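Local coordinates for beta-ketoacyl-[acyl-carrier-protein] synthase III (Pseudomonas aeruginosa, PDB 2X3E) that probably catalyses the condensation that initiates fatty acid synthesis, joining the acetyl group of acetyl-CoA to malonyl-ACP with release of carbon dioxide, at residues A[76-81]-A[137-142]; A[13-18]-A[44-49]; A[270-275]-A[287-292]; A[141-146]-A[157-162]. The protein carries 1 engineered substitution. All coordinates share one frame; numbering follows the deposited sequence.

Contact 1: A[76-81]-A[137-142]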
loop_
_atom_site.group_PDB
_atom_site.type_symbol
_atom_site.label_atom_id
_atom_site.label_comp_id
_atom_site.label_asym_id
_atom_site.label_seq_id
_atom_site.Cartn_x
_atom_site.Cartn_y
_atom_site.Cartn_z
ATOM N N VAL A 76 11.148 4.820 -0.440
ATOM C CA VAL A 76 11.020 4.051 0.792
ATOM C C VAL A 76 9.608 3.478 0.879
ATOM O O VAL A 76 8.638 4.218 0.998
ATOM C CB VAL A 76 11.288 4.913 2.053
ATOM C CG1 VAL A 76 11.127 4.063 3.305
ATOM C CG2 VAL A 76 12.682 5.541 1.994
ATOM N N VAL A 77 9.500 2.154 0.820
ATOM C CA VAL A 77 8.202 1.482 0.857
ATOM C C VAL A 77 8.142 0.536 2.051
ATOM O O VAL A 77 9.079 -0.225 2.284
ATOM C CB VAL A 77 7.935 0.734 -0.463
ATOM C CG1 VAL A 77 6.675 -0.138 -0.361
ATOM C CG2 VAL A 77 7.812 1.738 -1.608
ATOM N N LEU A 78 7.064 0.635 2.838
ATOM C CA LEU A 78 6.819 -0.297 3.929
ATOM C C LEU A 78 5.699 -1.244 3.548
ATOM O O LEU A 78 4.596 -0.807 3.182
ATOM C CB LEU A 78 6.431 0.411 5.230
ATOM C CG LEU A 78 7.295 1.506 5.868
ATOM C CD1 LEU A 78 7.078 1.520 7.386
ATOM C CD2 LEU A 78 8.785 1.431 5.516
ATOM N N ALA A 79 5.995 -2.536 3.619
ATOM C CA ALA A 79 4.980 -3.582 3.537
ATOM C C ALA A 79 4.535 -3.872 4.966
ATOM O O ALA A 79 5.311 -4.430 5.747
ATOM C CB ALA A 79 5.554 -4.825 2.886
ATOM N N THR A 80 3.313 -3.458 5.311
ATOM C CA THR A 80 2.794 -3.576 6.684
ATOM C C THR A 80 1.267 -3.616 6.732
ATOM O O THR A 80 0.594 -3.064 5.859
ATOM C CB THR A 80 3.285 -2.410 7.603
ATOM O OG1 THR A 80 2.972 -2.699 8.970
ATOM C CG2 THR A 80 2.650 -1.065 7.226
ATOM N N SER A 81 0.744 -4.288 7.756
ATOM C CA SER A 81 -0.683 -4.259 8.100
ATOM C C SER A 81 -0.901 -3.600 9.473
ATOM O O SER A 81 -2.007 -3.627 10.012
ATOM C CB SER A 81 -1.245 -5.680 8.135
ATOM O OG SER A 81 -0.958 -6.370 6.934
ATOM N N VAL A 137 10.903 -2.221 3.330
ATOM C CA VAL A 137 10.889 -2.729 4.697
ATOM C C VAL A 137 9.635 -3.556 4.924
ATOM O O VAL A 137 8.522 -3.044 4.798
ATOM C CB VAL A 137 10.902 -1.594 5.745
ATOM C CG1 VAL A 137 11.020 -2.176 7.165
ATOM C CG2 VAL A 137 12.030 -0.600 5.468
ATOM N N GLY A 138 9.827 -4.837 5.216
ATOM C CA GLY A 138 8.759 -5.685 5.733
ATOM C C GLY A 138 8.722 -5.520 7.239
ATOM O O GLY A 138 9.692 -5.836 7.913
ATOM N N VAL A 139 7.619 -4.991 7.761
ATOM C CA VAL A 139 7.493 -4.719 9.191
ATOM C C VAL A 139 6.071 -4.962 9.662
ATOM O O VAL A 139 5.115 -4.556 9.004
ATOM C CB VAL A 139 7.900 -3.260 9.536
ATOM C CG1 VAL A 139 7.104 -2.232 8.699
ATOM C CG2 VAL A 139 7.741 -2.991 11.033
ATOM N N ASP A 140 5.938 -5.621 10.804
ATOM C CA ASP A 140 4.646 -5.770 11.445
ATOM C C ASP A 140 4.809 -5.891 12.958
ATOM O O ASP A 140 5.793 -6.458 13.449
ATOM C CB ASP A 140 3.887 -6.976 10.866
ATOM C CG ASP A 140 2.953 -6.596 9.716
ATOM O OD1 ASP A 140 2.151 -5.659 9.883
ATOM O OD2 ASP A 140 3.001 -7.247 8.645
ATOM N N THR A 141 3.846 -5.326 13.678
ATOM C CA THR A 141 3.781 -5.396 15.131
ATOM C C THR A 141 2.439 -6.012 15.541
ATOM O O THR A 141 1.638 -5.405 16.274
ATOM C CB THR A 141 3.950 -4.010 15.773
ATOM O OG1 THR A 141 3.075 -3.075 15.129
ATOM C CG2 THR A 141 5.398 -3.530 15.646
ATOM N N PHE A 142 2.209 -7.231 15.065
ATOM C CA PHE A 142 0.962 -7.949 15.330
ATOM C C PHE A 142 0.635 -8.127 16.806
ATOM O O PHE A 142 -0.539 -8.229 17.150
ATOM C CB PHE A 142 0.952 -9.319 14.636
ATOM C CG PHE A 142 0.206 -9.332 13.333
ATOM C CD1 PHE A 142 0.455 -8.371 12.367
ATOM C CD2 PHE A 142 -0.749 -10.309 13.069
ATOM C CE1 PHE A 142 -0.228 -8.381 11.162
ATOM C CE2 PHE A 142 -1.436 -10.322 11.867
ATOM C CZ PHE A 142 -1.171 -9.354 10.910
HETATM O O HOH W 1 1.576 -6.958 6.288
#
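Val-77 and Val-137 begin a parallel pairing of strands 76-79 and 137-140, whose axes approach to 4.8 Å and diverge by 38°. Leu-78 lies beside Val-137 and Ala-79 beside Gly-138. The backbone bonds alternate between the two strands: Val-137 N to Val-77 O at 2.9 Å, Ala-79 N to Val-137 O at 2.8 Å, and Val-139 N to Ala-79 O at 3.1 Å. On one face of the sheet the side chains of Leu-78 and Val-137 run side by side in the same direction, with Leu-78 CD2 3.7 Å from Val-137 CB; Ala-57 of helix 53-68 packs against both. Val-139 CG1 stands between its backbone N and carbonyl carbon (chi1 55°), where it meets both Leu-78 CD1 and Thr-80 CB. Toward Thr-80 and Asp-140, side-chain groups join the backbone pairing. Asp-140 OD1 offers its syn lone pair to Ser-81 N at 2.9 Å and is also bonded to Thr-82 OG1. The other oxygen, OD2, is bonded to Ala-283 N and to a water that accepts from Ser-81 OG, so both ends of this buried carboxylate are gripped. Phe-142 brings the edge of its ring, at CE1, to Ser-81 CB, and both residues pack on Cys-87 of the second subunit. Two parallel strands from the middle of a five-stranded mixed sheet, backed by helix 53-68, belong to the N-terminal half of the thiolase fold. Their C-terminal ends lead to the catalytic region: the side chain of Asp-140 is about 7 Å from that of Ala-112, an engineered residue at a predicted active-site position.

Contact 2: A[13-18]-A[44-49]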
loop_
_atom_site.group_PDB
_atom_site.type_symbol
_atom_site.label_atom_id
_atom_site.label_comp_id
_atom_site.label_asym_id
_atom_site.label_seq_id
_atom_site.Cartn_x
_atom_site.Cartn_y
_atom_site.Cartn_z
ATOM N N SER A 13 17.968 -5.507 9.623
ATOM C CA SER A 13 16.810 -5.917 10.409
ATOM C C SER A 13 16.874 -5.344 11.807
ATOM O O SER A 13 17.928 -4.877 12.253
ATOM C CB SER A 13 16.727 -7.440 10.478
ATOM O OG SER A 13 17.773 -7.977 11.273
ATOM N N TYR A 14 15.735 -5.391 12.493
ATOM C CA TYR A 14 15.660 -5.003 13.890
ATOM C C TYR A 14 14.544 -5.775 14.593
ATOM O O TYR A 14 13.426 -5.875 14.084
ATOM C CB TYR A 14 15.433 -3.494 14.026
ATOM C CG TYR A 14 15.375 -3.039 15.467
ATOM C CD1 TYR A 14 16.535 -2.931 16.223
ATOM C CD2 TYR A 14 14.157 -2.737 16.080
ATOM C CE1 TYR A 14 16.494 -2.534 17.553
ATOM C CE2 TYR A 14 14.104 -2.329 17.415
ATOM C CZ TYR A 14 15.279 -2.230 18.141
ATOM O OH TYR A 14 15.254 -1.829 19.456
ATOM N N LEU A 15 14.878 -6.328 15.753
ATOM C CA LEU A 15 13.918 -6.994 16.620
ATOM C C LEU A 15 13.818 -6.198 17.917
ATOM O O LEU A 15 14.844 -5.781 18.464
ATOM C CB LEU A 15 14.386 -8.416 16.933
ATOM C CG LEU A 15 14.447 -9.403 15.768
ATOM C CD1 LEU A 15 15.313 -10.596 16.137
ATOM C CD2 LEU A 15 13.052 -9.850 15.350
ATOM N N PRO A 16 12.588 -5.978 18.416
ATOM C CA PRO A 16 12.476 -5.299 19.701
ATOM C C PRO A 16 13.134 -6.111 20.812
ATOM O O PRO A 16 13.243 -7.335 20.715
ATOM C CB PRO A 16 10.959 -5.171 19.924
ATOM C CG PRO A 16 10.307 -6.029 18.913
ATOM C CD PRO A 16 11.277 -6.306 17.825
ATOM N N GLU A 17 13.575 -5.415 21.851
ATOM C CA GLU A 17 14.366 -6.015 22.913
ATOM C C GLU A 17 13.566 -7.030 23.733
ATOM O O GLU A 17 14.059 -8.124 24.025
ATOM C CB GLU A 17 14.903 -4.916 23.825
ATOM C CG GLU A 17 16.053 -5.348 24.701
ATOM C CD GLU A 17 16.675 -4.180 25.433
ATOM O OE1 GLU A 17 16.190 -3.843 26.532
ATOM O OE2 GLU A 17 17.650 -3.600 24.908
ATOM N N ALA A 18 12.336 -6.661 24.091
ATOM C CA ALA A 18 11.493 -7.488 24.953
ATOM C C ALA A 18 11.141 -8.805 24.281
ATOM O O ALA A 18 10.821 -8.844 23.095
ATOM C CB ALA A 18 10.220 -6.735 25.349
ATOM N N GLN A 44 10.262 -18.438 21.404
ATOM C CA GLN A 44 10.181 -17.045 21.827
ATOM C C GLN A 44 9.738 -16.099 20.722
ATOM O O GLN A 44 9.805 -16.413 19.529
ATOM C CB GLN A 44 11.497 -16.571 22.466
ATOM C CG GLN A 44 12.749 -16.760 21.630
ATOM C CD GLN A 44 13.904 -15.870 22.090
ATOM O OE1 GLN A 44 14.296 -15.885 23.260
ATOM N NE2 GLN A 44 14.458 -15.098 21.163
ATOM N N ARG A 45 9.267 -14.934 21.146
ATOM C CA ARG A 45 8.804 -13.917 20.226
ATOM C C ARG A 45 9.107 -12.535 20.809
ATOM O O ARG A 45 9.004 -12.320 22.022
ATOM C CB ARG A 45 7.320 -14.120 19.841
ATOM C CG ARG A 45 6.255 -14.165 20.955
ATOM C CD ARG A 45 6.373 -15.319 21.952
ATOM N NE ARG A 45 5.844 -16.617 21.532
ATOM C CZ ARG A 45 6.010 -17.745 22.224
ATOM N NH1 ARG A 45 5.500 -18.884 21.781
ATOM N NH2 ARG A 45 6.692 -17.752 23.367
ATOM N N HIS A 46 9.544 -11.628 19.940
ATOM C CA HIS A 46 9.938 -10.290 20.355
ATOM C C HIS A 46 8.713 -9.381 20.337
ATOM O O HIS A 46 7.882 -9.459 19.423
ATOM C CB HIS A 46 11.057 -9.756 19.460
ATOM C CG HIS A 46 12.349 -10.500 19.620
ATOM N ND1 HIS A 46 13.422 -9.984 20.311
ATOM C CD2 HIS A 46 12.732 -11.727 19.190
ATOM C CE1 HIS A 46 14.412 -10.861 20.303
ATOM N NE2 HIS A 46 14.018 -11.928 19.632
ATOM N N ILE A 47 8.604 -8.537 21.364
ATOM C CA ILE A 47 7.390 -7.762 21.617
ATOM C C ILE A 47 7.713 -6.266 21.570
ATOM O O ILE A 47 8.537 -5.775 22.340
ATOM C CB ILE A 47 6.767 -8.147 22.988
ATOM C CG1 ILE A 47 6.431 -9.647 23.031
ATOM C CG2 ILE A 47 5.518 -7.329 23.273
ATOM C CD1 ILE A 47 5.368 -10.083 22.027
ATOM N N ALA A 48 7.051 -5.552 20.664
ATOM C CA ALA A 48 7.366 -4.146 20.399
ATOM C C ALA A 48 7.097 -3.230 21.593
ATOM O O ALA A 48 7.830 -2.266 21.808
ATOM C CB ALA A 48 6.606 -3.658 19.175
ATOM N N GLY A 49 6.051 -3.525 22.359
ATOM C CA GLY A 49 5.734 -2.744 23.561
ATOM C C GLY A 49 5.329 -1.326 23.204
ATOM O O GLY A 49 4.320 -1.126 22.528
#
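His-46 fits against Leu-15 and Pro-16 where two pieces of chain, 15-18 and 45-48, run 90° apart. Its imidazole is held in two ways. At the ring edge, ND1 donates to Pro-16 O at 2.7 Å, with the acceptor close to the ring plane and its C=O pointing almost straight at the nitrogen. This bond places the proton on ND1. Over one face sits Leu-15 CB, 4.0 Å from the ring centroid in a CH-pi contact displaced toward the rim, while Leu-15 CD1 reaches the NE2 side of the ring. The pyrrolidine of Pro-16 carries the packing further along the second segment: CD meets His-46 CB, CB lies 3.5 Å from Ile-47 O, and CG rests against Ala-48 N. Ala-18 adds the second bond, its O accepting from Ile-47 N at 2.8 Å with the donor well above the carbonyl plane. The same oxygen receives a CA-H...O contact from His-46 CA at 3.2 Å, and Ala-18 CB lies against Ile-47 O. The contact joins the turn after strand 5-14 to strand 44-46 and the residues that follow it, just before that turn enters strand 19-21, the antiparallel partner of 44-46. Around it, Val-19 touches His-46, helix 53-68 meets Pro-16 through Leu-56, and helix 285-295 brings Leu-288 to Leu-15.

Contact 3: A[270-275]-A[287-292]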
loop_
_atom_site.group_PDB
_atom_site.type_symbol
_atom_site.label_atom_id
_atom_site.label_comp_id
_atom_site.label_asym_id
_atom_site.label_seq_id
_atom_site.Cartn_x
_atom_site.Cartn_y
_atom_site.Cartn_z
ATOM N N ARG A 270 17.361 -27.047 3.400
ATOM C CA ARG A 270 17.454 -25.912 2.485
ATOM C C ARG A 270 16.427 -24.815 2.770
ATOM O O ARG A 270 16.516 -23.726 2.201
ATOM C CB ARG A 270 17.305 -26.378 1.042
ATOM C CG ARG A 270 18.382 -27.340 0.623
ATOM C CD ARG A 270 18.351 -27.581 -0.857
ATOM N NE ARG A 270 19.152 -28.742 -1.231
ATOM C CZ ARG A 270 19.299 -29.187 -2.477
ATOM N NH1 ARG A 270 18.708 -28.561 -3.491
ATOM N NH2 ARG A 270 20.044 -30.258 -2.712
ATOM N N VAL A 271 15.452 -25.095 3.631
ATOM C CA VAL A 271 14.495 -24.074 4.047
ATOM C C VAL A 271 15.137 -23.218 5.138
ATOM O O VAL A 271 15.570 -23.740 6.172
ATOM C CB VAL A 271 13.179 -24.693 4.563
ATOM C CG1 VAL A 271 12.205 -23.598 4.995
ATOM C CG2 VAL A 271 12.559 -25.575 3.480
ATOM N N VAL A 272 15.213 -21.914 4.895
ATOM C CA VAL A 272 15.776 -20.968 5.861
ATOM C C VAL A 272 14.693 -20.633 6.879
ATOM O O VAL A 272 13.621 -20.152 6.505
ATOM C CB VAL A 272 16.263 -19.668 5.181
ATOM C CG1 VAL A 272 16.886 -18.712 6.212
ATOM C CG2 VAL A 272 17.254 -19.983 4.075
ATOM N N SER A 273 14.967 -20.895 8.156
ATOM C CA SER A 273 13.961 -20.739 9.204
ATOM C C SER A 273 14.535 -20.285 10.547
ATOM O O SER A 273 15.499 -20.866 11.053
ATOM C CB SER A 273 13.216 -22.056 9.404
ATOM O OG SER A 273 12.298 -21.960 10.483
ATOM N N ASN A 274 13.919 -19.250 11.115
ATOM C CA ASN A 274 14.202 -18.812 12.481
ATOM C C ASN A 274 12.928 -18.645 13.309
ATOM O O ASN A 274 12.929 -17.950 14.323
ATOM C CB ASN A 274 14.997 -17.500 12.468
ATOM C CG ASN A 274 14.233 -16.352 11.826
ATOM O OD1 ASN A 274 13.341 -16.562 11.011
ATOM N ND2 ASN A 274 14.593 -15.129 12.192
ATOM N N ILE A 275 11.851 -19.310 12.897
ATOM C CA ILE A 275 10.547 -19.147 13.551
ATOM C C ILE A 275 10.578 -19.522 15.040
ATOM O O ILE A 275 9.812 -18.983 15.837
ATOM C CB ILE A 275 9.437 -19.942 12.804
ATOM C CG1 ILE A 275 8.049 -19.435 13.215
ATOM C CG2 ILE A 275 9.588 -21.452 13.024
ATOM C CD1 ILE A 275 6.939 -20.017 12.396
ATOM N N PRO A 287 12.413 -11.231 5.354
ATOM C CA PRO A 287 13.727 -10.591 5.546
ATOM C C PRO A 287 14.389 -10.894 6.909
ATOM O O PRO A 287 15.619 -10.907 7.005
ATOM C CB PRO A 287 13.422 -9.102 5.372
ATOM C CG PRO A 287 11.954 -8.969 5.689
ATOM C CD PRO A 287 11.340 -10.240 5.169
ATOM N N LEU A 288 13.603 -11.161 7.946
ATOM C CA LEU A 288 14.201 -11.601 9.214
ATOM C C LEU A 288 14.855 -12.976 9.047
ATOM O O LEU A 288 15.946 -13.214 9.578
ATOM C CB LEU A 288 13.185 -11.616 10.349
ATOM C CG LEU A 288 12.827 -10.242 10.916
ATOM C CD1 LEU A 288 11.600 -10.356 11.797
ATOM C CD2 LEU A 288 13.997 -9.651 11.691
ATOM N N ALA A 289 14.212 -13.868 8.291
ATOM C CA ALA A 289 14.796 -15.181 7.995
ATOM C C ALA A 289 16.082 -15.040 7.172
ATOM O O ALA A 289 17.070 -15.720 7.446
ATOM C CB ALA A 289 13.777 -16.096 7.275
ATOM N N LEU A 290 16.067 -14.152 6.179
ATOM C CA LEU A 290 17.277 -13.821 5.427
ATOM C C LEU A 290 18.417 -13.340 6.342
ATOM O O LEU A 290 19.559 -13.782 6.193
ATOM C CB LEU A 290 16.984 -12.768 4.342
ATOM C CG LEU A 290 16.225 -13.251 3.096
ATOM C CD1 LEU A 290 15.864 -12.080 2.181
ATOM C CD2 LEU A 290 17.041 -14.302 2.325
ATOM N N ALA A 291 18.112 -12.441 7.280
ATOM C CA ALA A 291 19.124 -11.931 8.211
ATOM C C ALA A 291 19.712 -13.066 9.056
ATOM O O ALA A 291 20.915 -13.108 9.303
ATOM C CB ALA A 291 18.538 -10.831 9.106
ATOM N N HIS A 292 18.854 -13.990 9.480
ATOM C CA HIS A 292 19.284 -15.178 10.209
ATOM C C HIS A 292 20.240 -16.026 9.372
ATOM O O HIS A 292 21.302 -16.429 9.846
ATOM C CB HIS A 292 18.063 -16.003 10.626
ATOM C CG HIS A 292 18.400 -17.364 11.144
ATOM N ND1 HIS A 292 18.857 -17.582 12.426
ATOM C CD2 HIS A 292 18.336 -18.581 10.555
ATOM C CE1 HIS A 292 19.064 -18.875 12.601
ATOM N NE2 HIS A 292 18.758 -19.503 11.481
#
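The side chains of Asn-274 and His-292 pass one another running opposite ways, with amide and imidazole planes 30° apart. The contact is made by the aliphatic root of the asparagine: Asn-274 CB lies over one face of the His-292 ring, 3.9 Å from the centroid, in a CH-pi contact shifted toward the rim and closest to CG. Asn-274 CG stands between its own backbone N and carbonyl carbon (chi1 62°), which places it 4.0 Å from Ala-289 CA. The amide end meets the helix backbone, OD1 3.6 Å from Ala-289 CA and ND2 near Leu-288 O, which already accepts the helical bond from His-292 N. Val-272 also meets Ala-289, its CG1 3.2 Å from Ala-289 O and packed against its CB. Gln-251, in the predicted ACP-binding region, bonds Val-272 O, Ser-273 OG and Asn-274 N. Between loop 270-275 and helix 285-295 themselves, the approach is by CH-pi and van der Waals packing without a hydrogen bond, so the fit between these segments rests on shape more than on directional bonds.

Contact 4: A[141-146]-A[157-162]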
loop_
_atom_site.group_PDB
_atom_site.type_symbol
_atom_site.label_atom_id
_atom_site.label_comp_id
_atom_site.label_asym_id
_atom_site.label_seq_id
_atom_site.Cartn_x
_atom_site.Cartn_y
_atom_site.Cartn_z
ATOM N N THR A 141 3.846 -5.326 13.678
ATOM C CA THR A 141 3.781 -5.396 15.131
ATOM C C THR A 141 2.439 -6.012 15.541
ATOM O O THR A 141 1.638 -5.405 16.274
ATOM C CB THR A 141 3.950 -4.010 15.773
ATOM O OG1 THR A 141 3.075 -3.075 15.129
ATOM C CG2 THR A 141 5.398 -3.530 15.646
ATOM N N PHE A 142 2.209 -7.231 15.065
ATOM C CA PHE A 142 0.962 -7.949 15.330
ATOM C C PHE A 142 0.635 -8.127 16.806
ATOM O O PHE A 142 -0.539 -8.229 17.150
ATOM C CB PHE A 142 0.952 -9.319 14.636
ATOM C CG PHE A 142 0.206 -9.332 13.333
ATOM C CD1 PHE A 142 0.455 -8.371 12.367
ATOM C CD2 PHE A 142 -0.749 -10.309 13.069
ATOM C CE1 PHE A 142 -0.228 -8.381 11.162
ATOM C CE2 PHE A 142 -1.436 -10.322 11.867
ATOM C CZ PHE A 142 -1.171 -9.354 10.910
ATOM N N SER A 143 1.642 -8.166 17.676
ATOM C CA SER A 143 1.377 -8.310 19.118
ATOM C C SER A 143 0.424 -7.235 19.641
ATOM O O SER A 143 -0.352 -7.494 20.557
ATOM C CB SER A 143 2.667 -8.306 19.944
ATOM O OG SER A 143 3.187 -6.995 20.092
ATOM N N HIS A 144 0.467 -6.036 19.057
ATOM C CA HIS A 144 -0.459 -4.969 19.465
ATOM C C HIS A 144 -1.910 -5.320 19.158
ATOM O O HIS A 144 -2.818 -4.765 19.769
ATOM C CB HIS A 144 -0.125 -3.638 18.782
ATOM C CG HIS A 144 1.188 -3.057 19.196
ATOM N ND1 HIS A 144 2.040 -2.442 18.305
ATOM C CD2 HIS A 144 1.797 -2.996 20.403
ATOM C CE1 HIS A 144 3.118 -2.027 18.945
ATOM N NE2 HIS A 144 2.997 -2.352 20.219
ATOM N N THR A 145 -2.115 -6.246 18.221
ATOM C CA THR A 145 -3.434 -6.562 17.676
ATOM C C THR A 145 -4.010 -7.888 18.187
ATOM O O THR A 145 -5.107 -8.279 17.793
ATOM C CB THR A 145 -3.372 -6.625 16.127
ATOM O OG1 THR A 145 -2.745 -7.848 15.714
ATOM C CG2 THR A 145 -2.584 -5.442 15.561
ATOM N N LEU A 146 -3.281 -8.580 19.056
ATOM C CA LEU A 146 -3.720 -9.888 19.530
ATOM C C LEU A 146 -4.652 -9.753 20.725
ATOM O O LEU A 146 -4.499 -8.847 21.547
ATOM C CB LEU A 146 -2.517 -10.758 19.903
ATOM C CG LEU A 146 -1.514 -11.013 18.773
ATOM C CD1 LEU A 146 -0.402 -11.962 19.222
ATOM C CD2 LEU A 146 -2.216 -11.559 17.517
ATOM N N PHE A 157 2.627 -15.460 17.135
ATOM C CA PHE A 157 3.001 -14.189 16.517
ATOM C C PHE A 157 4.015 -13.366 17.310
ATOM O O PHE A 157 3.937 -13.252 18.529
ATOM C CB PHE A 157 1.756 -13.339 16.206
ATOM C CG PHE A 157 0.955 -13.861 15.052
ATOM C CD1 PHE A 157 1.374 -13.643 13.751
ATOM C CD2 PHE A 157 -0.204 -14.592 15.265
ATOM C CE1 PHE A 157 0.654 -14.141 12.677
ATOM C CE2 PHE A 157 -0.928 -15.088 14.200
ATOM C CZ PHE A 157 -0.501 -14.859 12.902
ATOM N N GLY A 158 4.958 -12.787 16.578
ATOM C CA GLY A 158 5.941 -11.861 17.143
ATOM C C GLY A 158 6.059 -10.624 16.280
ATOM O O GLY A 158 5.409 -10.529 15.233
ATOM N N ASP A 159 6.901 -9.690 16.716
ATOM C CA ASP A 159 7.081 -8.395 16.062
ATOM C C ASP A 159 8.491 -8.251 15.504
ATOM O O ASP A 159 9.437 -8.883 15.983
ATOM C CB ASP A 159 6.847 -7.256 17.064
ATOM C CG ASP A 159 5.468 -7.290 17.695
ATOM O OD1 ASP A 159 4.538 -7.870 17.097
ATOM O OD2 ASP A 159 5.310 -6.711 18.794
ATOM N N GLY A 160 8.644 -7.384 14.512
ATOM C CA GLY A 160 9.959 -7.129 13.945
ATOM C C GLY A 160 9.911 -6.417 12.621
ATOM O O GLY A 160 8.830 -6.159 12.077
ATOM N N ALA A 161 11.101 -6.102 12.113
ATOM C CA ALA A 161 11.268 -5.447 10.827
ATOM C C ALA A 161 12.498 -6.007 10.124
ATOM O O ALA A 161 13.531 -6.239 10.755
ATOM C CB ALA A 161 11.403 -3.935 11.009
ATOM N N GLY A 162 12.366 -6.226 8.817
ATOM C CA GLY A 162 13.486 -6.571 7.958
ATOM C C GLY A 162 13.444 -5.723 6.704
ATOM O O GLY A 162 12.370 -5.465 6.153
HETATM O O HOH W 2 4.124 -9.062 13.480
#
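Asp-159 grips Ser-143 with both carboxylate oxygens. OD1 accepts from Ser-143 N at 3.0 Å in a nearly straight bond, OD2 takes the hydroxyl proton of Ser-143 OG at a short 2.5 Å, and each oxygen uses its syn lone pair. Ser-143 OG stands between its backbone N and carbonyl carbon (chi1 77°), which turns it toward the acid. OD2 is also bonded to Ala-48 N, so the buried carboxylate has three donors, probably favouring its charged form. Beside it, a water accepts from Phe-142 N at 3.1 Å and donates to Gly-158 O at 2.6 Å, joining the two backbones. The apolar part centres on Phe-157. Phe-142 CD2 lies over one face of its ring, near the rim and 4.0 Å from Phe-157 CD1; the two side chains run alongside each other in one direction, their ring planes inclined at 31°. Leu-146 crosses Phe-157 at about a right angle and touches its CB with CD1. Further out, the helically bent residues 142-144 are followed by Thr-145, whose N and OG1 both donate to Phe-142 O, and Thr-141 OG1 is bonded to Ser-53 OG. Phe-211 packs on both phenylalanine rings. The contact thus binds the loop after strand 133-140 to the glycine-rich entry of strand 160-169, at the active site of this thiolase-fold enzyme: the side chain of Phe-157 is about 3 Å from that of Asn-280 and about 6 Å from that of His-250, both predicted catalytic residues.

From the N terminus, contact 2 closes first, bringing the chain after strand 5-14 back against 44-49 over a loop of 25 residues. Contact 1 then spans the 55 residues between neighbouring parallel strands. Contact 4 starts where contact 1 ends, sharing Thr-141 and Phe-142, and returns through a short helix to strand 160-169, whose backbone pairs with 133-140. Contact 3 closes last, a short loop in the C-terminal half. None nests inside another; contacts 1 and 4 are joined end on, and the others follow in series. Asp-159 N and His-46 O, 2.9 Å apart, join contacts 4 and 2, while Leu-288 of contact 3 packs on Ser-13, Leu-15 and Ala-161, tying the C-terminal half to the N-terminal sheet.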